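Local coordinates for protein ULam111 (Flavobacterium sp., PDB 5WUT) that probably hydrolyses the beta-1,3-glucosidic bonds of laminarin, as a laminarinase of glycoside hydrolase family 16 built on a beta-jelly-roll fold, at residues G54-Y67 / V217-D229. Numbering follows the deposited sequence.
Sequences GKLVITAKKEGTQY and VDDAIFPQDFSID
Tyr67 turns the edge of its ring toward the face of Phe222 in an offset edge-to-face pair, the planes 62° apart and the centroids 5.5 Å from each other. Ile221 CG1 sits over the centre of one face of the Phe222 ring, while Ala60 CB lies in plane at its edge, 3.9 Å from Phe222 CE1. The Tyr67 edge also receives Asp219 OD1 in plane, and a very short hydrogen bond of 2.5 Å runs from Tyr67 OH to this oxygen. Lys62, extended as far as CE with CG anti to the backbone N (chi1 -177°), crosses the carboxylate of Asp219 at a slant, its CE 3.6 Å from Asp219 OD2, while NZ turns off at chi4 to bond Gly64 O. With an alanine at Phe222, the Tyr67 edge would probably lose the ring face it meets, and a gap would open beside Ala60 CB.

After the cis peptide bond before Pro223 the chain enters strand 224-229, which runs antiparallel to strand 55-63, joined to it by paired backbone hydrogen bonds at Leu56-Ile228, Ile58-Phe226 and Ala60-Gln224. The side chains of these pairs share one face, where Ile228 CD1 lies over the centre of the Phe226 ring, 3.9 Å above its plane, and Met206 of strand 200-208 packs against Ile58, Ala60 and Phe226. On the other face Thr59 OG1 donates to Asp225 OD1 at 2.6 Å, from above the carboxylate plane. At the far end a water links Lys55 NZ to Asp229 OD1, whereas Asp229 OD2 forms a salt bridge with Arg88. Within this jelly-roll sheet the face of Leu56, Ile58, Phe226 and Ile228 is thus largely apolar, with Gln224 at its end, whereas that of Val57, Thr59, Asp225 and Ser227 mixes apolar and polar contacts; the nearby ammonium of Lys62 may further stabilise negative charge on Asp219.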
ATOM      1  N   GLY A  54      10.724 -15.369 -19.322  1.00 20.12           N
ATOM      2  CA  GLY A  54      11.372 -14.976 -18.082  1.00 20.84           C
ATOM      3  C   GLY A  54      10.501 -15.125 -16.846  1.00 18.00           C
ATOM      4  O   GLY A  54      10.809 -14.578 -15.791  1.00 18.46           O
ATOM      5  N   LYS A  55       9.400 -15.856 -16.972  1.00 16.48           N
ATOM      6  CA  LYS A  55       8.518 -16.125 -15.838  1.00 16.26           C
ATOM      7  C   LYS A  55       8.397 -17.618 -15.587  1.00 17.28           C
ATOM      8  O   LYS A  55       8.371 -18.414 -16.533  1.00 15.64           O
ATOM      9  CB  LYS A  55       7.110 -15.554 -16.076  1.00 17.39           C
ATOM     10  CG  LYS A  55       6.881 -14.072 -15.738  1.00 23.86           C
ATOM     11  CD  LYS A  55       7.799 -13.164 -16.502  1.00 24.35           C
ATOM     12  CE  LYS A  55       7.350 -11.723 -16.435  1.00 19.53           C
ATOM     13  NZ  LYS A  55       7.686 -11.067 -17.711  1.00 24.03           N
ATOM     14  N   LEU A  56       8.294 -17.991 -14.314  1.00 13.44           N
ATOM     15  CA  LEU A  56       7.730 -19.286 -13.956  1.00 12.37           C
ATOM     16  C   LEU A  56       6.213 -19.180 -14.086  1.00  9.86           C
ATOM     17  O   LEU A  56       5.593 -18.326 -13.460  1.00 11.98           O
ATOM     18  CB  LEU A  56       8.127 -19.704 -12.531  1.00 13.73           C
ATOM     19  CG  LEU A  56       7.340 -20.893 -11.951  1.00 11.51           C
ATOM     20  CD1 LEU A  56       7.670 -22.193 -12.703  1.00 14.59           C
ATOM     21  CD2 LEU A  56       7.634 -21.046 -10.474  1.00 10.60           C
ATOM     22  N   VAL A  57       5.613 -20.024 -14.924  1.00 11.05           N
ATOM     23  CA  VAL A  57       4.163 -20.022 -15.066  1.00 11.31           C
ATOM     24  C   VAL A  57       3.593 -21.346 -14.585  1.00 12.23           C
ATOM     25  O   VAL A  57       3.860 -22.401 -15.154  1.00 12.97           O
ATOM     26  CB  VAL A  57       3.711 -19.760 -16.523  1.00 13.68           C
ATOM     27  CG1 VAL A  57       2.176 -19.742 -16.608  1.00 15.04           C
ATOM     28  CG2 VAL A  57       4.297 -18.447 -17.037  1.00 16.24           C
ATOM     29  N   ILE A  58       2.817 -21.280 -13.508  1.00 12.65           N
ATOM     30  CA  ILE A  58       2.143 -22.454 -12.979  1.00 12.94           C
ATOM     31  C   ILE A  58       0.707 -22.440 -13.457  1.00 11.59           C
ATOM     32  O   ILE A  58       0.015 -21.430 -13.303  1.00 10.53           O
ATOM     33  CB  ILE A  58       2.176 -22.476 -11.448  1.00 10.07           C
ATOM     34  CG1 ILE A  58       3.629 -22.579 -10.957  1.00 12.51           C
ATOM     35  CG2 ILE A  58       1.295 -23.616 -10.902  1.00 10.41           C
ATOM     36  CD1 ILE A  58       3.792 -22.363  -9.473  1.00 12.40           C
ATOM     37  N   THR A  59       0.251 -23.546 -14.042  1.00 12.45           N
ATOM     38  CA  THR A  59      -1.128 -23.608 -14.515  1.00 14.87           C
ATOM     39  C   THR A  59      -1.955 -24.620 -13.726  1.00 11.90           C
ATOM     40  O   THR A  59      -1.567 -25.788 -13.583  1.00 14.17           O
ATOM     41  CB  THR A  59      -1.195 -23.965 -16.013  1.00 15.88           C
ATOM     42  OG1 THR A  59      -0.534 -22.945 -16.773  1.00 17.80           O
ATOM     43  CG2 THR A  59      -2.643 -24.050 -16.476  1.00 16.34           C
ATOM     44  N   ALA A  60      -3.072 -24.137 -13.188  1.00 10.85           N
ATOM     45  CA  ALA A  60      -4.051 -24.984 -12.518  1.00 10.34           C
ATOM     46  C   ALA A  60      -5.018 -25.506 -13.573  1.00 10.66           C
ATOM     47  O   ALA A  60      -5.545 -24.726 -14.357  1.00 12.36           O
ATOM     48  CB  ALA A  60      -4.791 -24.195 -11.437  1.00 11.52           C
ATOM     49  N   LYS A  61      -5.195 -26.825 -13.612  1.00 10.91           N
ATOM     50  CA  LYS A  61      -6.009 -27.463 -14.643  1.00 13.69           C
ATOM     51  C   LYS A  61      -7.047 -28.387 -14.036  1.00 13.04           C
ATOM     52  O   LYS A  61      -6.853 -28.939 -12.959  1.00 14.35           O
ATOM     53  CB  LYS A  61      -5.139 -28.276 -15.607  1.00 16.41           C
ATOM     54  CG  LYS A  61      -4.006 -27.515 -16.282  1.00 16.72           C
ATOM     55  CD  LYS A  61      -3.224 -28.459 -17.204  1.00 20.85           C
ATOM     56  CE  LYS A  61      -1.731 -28.124 -17.266  1.00 23.07           C
ATOM     57  NZ  LYS A  61      -0.922 -29.228 -17.892  1.00 30.00           N
ATOM     58  N   LYS A  62      -8.141 -28.575 -14.768  1.00 13.04           N
ATOM     59  CA  LYS A  62      -9.101 -29.605 -14.432  1.00 13.37           C
ATOM     60  C   LYS A  62      -9.271 -30.534 -15.636  1.00 13.97           C
ATOM     61  O   LYS A  62      -9.547 -30.082 -16.742  1.00 17.62           O
ATOM     62  CB  LYS A  62     -10.433 -28.988 -14.024  1.00 13.38           C
ATOM     63  CG  LYS A  62     -11.467 -30.022 -13.585  1.00 17.58           C
ATOM     64  CD  LYS A  62     -12.855 -29.397 -13.501  1.00 19.33           C
ATOM     65  CE  LYS A  62     -13.908 -30.421 -13.106  1.00 23.11           C
ATOM     66  NZ  LYS A  62     -14.417 -31.147 -14.306  1.00 24.98           N
ATOM     67  N   GLU A  63      -9.063 -31.825 -15.404  1.00 14.68           N
ATOM     68  CA  GLU A  63      -9.168 -32.844 -16.444  1.00 19.13           C
ATOM     69  C   GLU A  63     -10.043 -33.966 -15.889  1.00 17.04           C
ATOM     70  O   GLU A  63      -9.651 -34.704 -14.980  1.00 16.43           O
ATOM     71  CB  GLU A  63      -7.767 -33.324 -16.848  1.00 22.00           C
ATOM     72  CG  GLU A  63      -6.994 -32.255 -17.647  1.00 27.38           C
ATOM     73  CD  GLU A  63      -5.476 -32.243 -17.404  1.00 31.71           C
ATOM     74  OE1 GLU A  63      -5.031 -32.425 -16.246  1.00 36.41           O
ATOM     75  OE2 GLU A  63      -4.724 -32.038 -18.379  1.00 34.65           O
ATOM     76  N   GLY A  64     -11.261 -34.077 -16.407  1.00 20.28           N
ATOM     77  CA  GLY A  64     -12.222 -34.965 -15.787  1.00 19.88           C
ATOM     78  C   GLY A  64     -12.564 -34.421 -14.419  1.00 18.68           C
ATOM     79  O   GLY A  64     -12.906 -33.240 -14.282  1.00 23.02           O
ATOM     80  N   THR A  65     -12.443 -35.252 -13.392  1.00 16.55           N
ATOM     81  CA  THR A  65     -12.575 -34.756 -12.030  1.00 18.15           C
ATOM     82  C   THR A  65     -11.228 -34.622 -11.329  1.00 15.22           C
ATOM     83  O   THR A  65     -11.174 -34.435 -10.118  1.00 18.63           O
ATOM     84  CB  THR A  65     -13.471 -35.645 -11.166  1.00 22.05           C
ATOM     85  OG1 THR A  65     -12.993 -36.997 -11.197  1.00 21.45           O
ATOM     86  CG2 THR A  65     -14.917 -35.581 -11.649  1.00 26.74           C
ATOM     87  N   GLN A  66     -10.146 -34.741 -12.091  1.00 13.93           N
ATOM     88  CA  GLN A  66      -8.807 -34.552 -11.540  1.00 15.24           C
ATOM     89  C   GLN A  66      -8.333 -33.103 -11.695  1.00 12.62           C
ATOM     90  O   GLN A  66      -8.382 -32.521 -12.780  1.00 14.08           O
ATOM     91  CB  GLN A  66      -7.806 -35.516 -12.197  1.00 14.06           C
ATOM     92  CG  GLN A  66      -6.332 -35.183 -11.856  1.00 14.15           C
ATOM     93  CD  GLN A  66      -5.389 -36.370 -12.002  1.00 14.62           C
ATOM     94  OE1 GLN A  66      -4.400 -36.314 -12.739  1.00 18.33           O
ATOM     95  NE2 GLN A  66      -5.654 -37.419 -11.256  1.00 12.53           N
ATOM     96  N   TYR A  67      -7.916 -32.515 -10.578  1.00 12.14           N
ATOM     97  CA  TYR A  67      -7.312 -31.193 -10.567  1.00 12.69           C
ATOM     98  C   TYR A  67      -5.810 -31.323 -10.397  1.00  9.81           C
ATOM     99  O   TYR A  67      -5.366 -32.129  -9.590  1.00 13.06           O
ATOM    100  CB  TYR A  67      -7.883 -30.358  -9.427  1.00 12.48           C
ATOM    101  CG  TYR A  67      -9.363 -30.086  -9.525  1.00 13.33           C
ATOM    102  CD1 TYR A  67     -10.285 -30.972  -8.982  1.00 13.43           C
ATOM    103  CD2 TYR A  67      -9.839 -28.934 -10.149  1.00 12.26           C
ATOM    104  CE1 TYR A  67     -11.636 -30.729  -9.065  1.00 13.86           C
ATOM    105  CE2 TYR A  67     -11.207 -28.671 -10.231  1.00 14.11           C
ATOM    106  CZ  TYR A  67     -12.096 -29.581  -9.685  1.00 17.03           C
ATOM    107  OH  TYR A  67     -13.449 -29.333  -9.748  1.00 19.17           O
ATOM    108  N   VAL A 217     -15.542 -24.384  -5.638  1.00 15.79           N
ATOM    109  CA  VAL A 217     -14.681 -24.150  -6.789  1.00 16.32           C
ATOM    110  C   VAL A 217     -15.536 -23.954  -8.032  1.00 16.06           C
ATOM    111  O   VAL A 217     -16.373 -24.800  -8.368  1.00 15.68           O
ATOM    112  CB  VAL A 217     -13.691 -25.312  -7.031  1.00 17.02           C
ATOM    113  CG1 VAL A 217     -12.870 -25.063  -8.291  1.00 14.09           C
ATOM    114  CG2 VAL A 217     -12.759 -25.481  -5.851  1.00 14.67           C
ATOM    115  N   ASP A 218     -15.322 -22.833  -8.707  1.00 13.87           N
ATOM    116  CA  ASP A 218     -15.948 -22.547  -9.993  1.00 17.70           C
ATOM    117  C   ASP A 218     -15.152 -23.215 -11.114  1.00 16.44           C
ATOM    118  O   ASP A 218     -14.120 -22.705 -11.550  1.00 16.97           O
ATOM    119  CB  ASP A 218     -16.034 -21.033 -10.195  1.00 18.05           C
ATOM    120  CG  ASP A 218     -16.590 -20.635 -11.555  1.00 21.71           C
ATOM    121  OD1 ASP A 218     -17.048 -21.517 -12.315  1.00 21.62           O
ATOM    122  OD2 ASP A 218     -16.598 -19.412 -11.848  1.00 19.12           O
ATOM    123  N   ASP A 219     -15.634 -24.357 -11.594  1.00 15.48           N
ATOM    124  CA  ASP A 219     -14.853 -25.135 -12.551  1.00 15.73           C
ATOM    125  C   ASP A 219     -14.702 -24.451 -13.912  1.00 14.46           C
ATOM    126  O   ASP A 219     -13.867 -24.852 -14.721  1.00 16.28           O
ATOM    127  CB  ASP A 219     -15.475 -26.524 -12.730  1.00 13.51           C
ATOM    128  CG  ASP A 219     -15.266 -27.417 -11.519  1.00 17.97           C
ATOM    129  OD1 ASP A 219     -14.231 -27.276 -10.832  1.00 16.24           O
ATOM    130  OD2 ASP A 219     -16.149 -28.261 -11.237  1.00 18.31           O
ATOM    131  N   ALA A 220     -15.486 -23.410 -14.167  1.00 14.17           N
ATOM    132  CA  ALA A 220     -15.373 -22.684 -15.425  1.00 14.99           C
ATOM    133  C   ALA A 220     -14.076 -21.871 -15.503  1.00 17.43           C
ATOM    134  O   ALA A 220     -13.679 -21.440 -16.588  1.00 19.81           O
ATOM    135  CB  ALA A 220     -16.563 -21.764 -15.615  1.00 18.81           C
ATOM    136  N   ILE A 221     -13.420 -21.656 -14.364  1.00 17.06           N
ATOM    137  CA  ILE A 221     -12.238 -20.787 -14.360  1.00 16.41           C
ATOM    138  C   ILE A 221     -11.000 -21.439 -14.978  1.00 15.49           C
ATOM    139  O   ILE A 221     -10.068 -20.749 -15.375  1.00 16.42           O
ATOM    140  CB  ILE A 221     -11.860 -20.296 -12.919  1.00 11.46           C
ATOM    141  CG1 ILE A 221     -11.224 -21.402 -12.066  1.00 15.08           C
ATOM    142  CG2 ILE A 221     -13.058 -19.663 -12.226  1.00 15.73           C
ATOM    143  CD1 ILE A 221     -10.874 -20.945 -10.632  1.00 15.34           C
ATOM    144  N   PHE A 222     -10.979 -22.764 -15.048  1.00 14.80           N
ATOM    145  CA  PHE A 222      -9.774 -23.474 -15.462  1.00 13.79           C
ATOM    146  C   PHE A 222      -9.617 -23.479 -16.974  1.00 18.72           C
ATOM    147  O   PHE A 222     -10.603 -23.608 -17.698  1.00 17.05           O
ATOM    148  CB  PHE A 222      -9.792 -24.899 -14.915  1.00 15.64           C
ATOM    149  CG  PHE A 222      -9.828 -24.953 -13.428  1.00 12.16           C
ATOM    150  CD1 PHE A 222      -8.686 -24.630 -12.699  1.00 12.33           C
ATOM    151  CD2 PHE A 222     -10.993 -25.262 -12.749  1.00 12.29           C
ATOM    152  CE1 PHE A 222      -8.697 -24.654 -11.310  1.00 13.48           C
ATOM    153  CE2 PHE A 222     -11.016 -25.288 -11.363  1.00 14.08           C
ATOM    154  CZ  PHE A 222      -9.866 -24.973 -10.642  1.00 15.07           C
ATOM    155  N   PRO A 223      -8.374 -23.364 -17.460  1.00 15.59           N
ATOM    156  CA  PRO A 223      -7.120 -23.296 -16.696  1.00 14.42           C
ATOM    157  C   PRO A 223      -6.777 -21.893 -16.185  1.00 15.91           C
ATOM    158  O   PRO A 223      -7.197 -20.905 -16.770  1.00 15.17           O
ATOM    159  CB  PRO A 223      -6.082 -23.766 -17.716  1.00 16.84           C
ATOM    160  CG  PRO A 223      -6.616 -23.277 -19.016  1.00 18.52           C
ATOM    161  CD  PRO A 223      -8.126 -23.421 -18.913  1.00 15.82           C
ATOM    162  N   GLN A 224      -6.015 -21.821 -15.093  1.00 13.80           N
ATOM    163  CA  GLN A 224      -5.592 -20.531 -14.547  1.00 13.11           C
ATOM    164  C   GLN A 224      -4.088 -20.486 -14.356  1.00 11.16           C
ATOM    165  O   GLN A 224      -3.499 -21.448 -13.864  1.00 12.14           O
ATOM    166  CB  GLN A 224      -6.290 -20.266 -13.213  1.00 12.59           C
ATOM    167  CG  GLN A 224      -7.723 -19.751 -13.335  1.00 13.52           C
ATOM    168  CD  GLN A 224      -7.813 -18.414 -14.060  1.00 16.59           C
ATOM    169  OE1 GLN A 224      -6.984 -17.520 -13.856  1.00 15.69           O
ATOM    170  NE2 GLN A 224      -8.820 -18.268 -14.909  1.00 15.57           N
ATOM    171  N   ASP A 225      -3.484 -19.350 -14.712  1.00 12.97           N
ATOM    172  CA  ASP A 225      -2.039 -19.162 -14.618  1.00 12.73           C
ATOM    173  C   ASP A 225      -1.638 -18.267 -13.440  1.00 11.39           C
ATOM    174  O   ASP A 225      -2.203 -17.183 -13.244  1.00 13.44           O
ATOM    175  CB  ASP A 225      -1.482 -18.523 -15.892  1.00 16.35           C
ATOM    176  CG  ASP A 225      -1.477 -19.459 -17.087  1.00 16.93           C
ATOM    177  OD1 ASP A 225      -1.719 -20.669 -16.932  1.00 20.34           O
ATOM    178  OD2 ASP A 225      -1.197 -18.956 -18.196  1.00 21.91           O
ATOM    179  N   PHE A 226      -0.644 -18.736 -12.695  1.00 11.25           N
ATOM    180  CA  PHE A 226       0.042 -18.000 -11.629  1.00 11.41           C
ATOM    181  C   PHE A 226       1.460 -17.786 -12.127  1.00 10.42           C
ATOM    182  O   PHE A 226       2.193 -18.760 -12.312  1.00 11.41           O
ATOM    183  CB  PHE A 226       0.001 -18.822 -10.343  1.00 10.77           C
ATOM    184  CG  PHE A 226       0.711 -18.216  -9.148  1.00  9.05           C
ATOM    185  CD1 PHE A 226       0.859 -16.845  -8.981  1.00 10.14           C
ATOM    186  CD2 PHE A 226       1.180 -19.058  -8.150  1.00  9.20           C
ATOM    187  CE1 PHE A 226       1.491 -16.337  -7.827  1.00  9.98           C
ATOM    188  CE2 PHE A 226       1.821 -18.565  -7.013  1.00 10.09           C
ATOM    189  CZ  PHE A 226       1.973 -17.199  -6.856  1.00  9.73           C
ATOM    190  N   SER A 227       1.840 -16.530 -12.378  1.00 10.26           N
ATOM    191  CA  SER A 227       3.135 -16.233 -13.004  1.00  8.71           C
ATOM    192  C   SER A 227       4.067 -15.526 -12.037  1.00 11.21           C
ATOM    193  O   SER A 227       3.693 -14.508 -11.456  1.00 11.55           O
ATOM    194  CB  SER A 227       2.956 -15.359 -14.249  1.00 12.10           C
ATOM    195  OG  SER A 227       2.099 -15.997 -15.191  1.00 14.37           O
ATOM    196  N   ILE A 228       5.281 -16.041 -11.897  1.00 10.81           N
ATOM    197  CA  ILE A 228       6.248 -15.421 -10.990  1.00 10.40           C
ATOM    198  C   ILE A 228       7.484 -15.000 -11.785  1.00 12.92           C
ATOM    199  O   ILE A 228       8.100 -15.817 -12.454  1.00 11.84           O
ATOM    200  CB  ILE A 228       6.632 -16.370  -9.843  1.00 10.63           C
ATOM    201  CG1 ILE A 228       5.373 -16.903  -9.121  1.00 11.46           C
ATOM    202  CG2 ILE A 228       7.583 -15.664  -8.861  1.00 10.00           C
ATOM    203  CD1 ILE A 228       4.819 -18.215  -9.666  1.00 13.00           C
ATOM    204  N   ASP A 229       7.810 -13.710 -11.740  1.00 10.40           N
ATOM    205  CA  ASP A 229       8.959 -13.142 -12.468  1.00 12.66           C
ATOM    206  C   ASP A 229      10.275 -13.409 -11.753  1.00 14.28           C
ATOM    207  O   ASP A 229      11.252 -13.843 -12.364  1.00 12.48           O
ATOM    208  CB  ASP A 229       8.728 -11.638 -12.658  1.00 11.45           C
ATOM    209  CG  ASP A 229       9.741 -10.965 -13.578  1.00 16.52           C
ATOM    210  OD1 ASP A 229      10.514 -11.651 -14.269  1.00 15.86           O
ATOM    211  OD2 ASP A 229       9.715  -9.710 -13.634  1.00 15.53           O
TER
HETATM  212  O   HOH W   1      10.709 -11.020 -16.953  1.00 26.82           O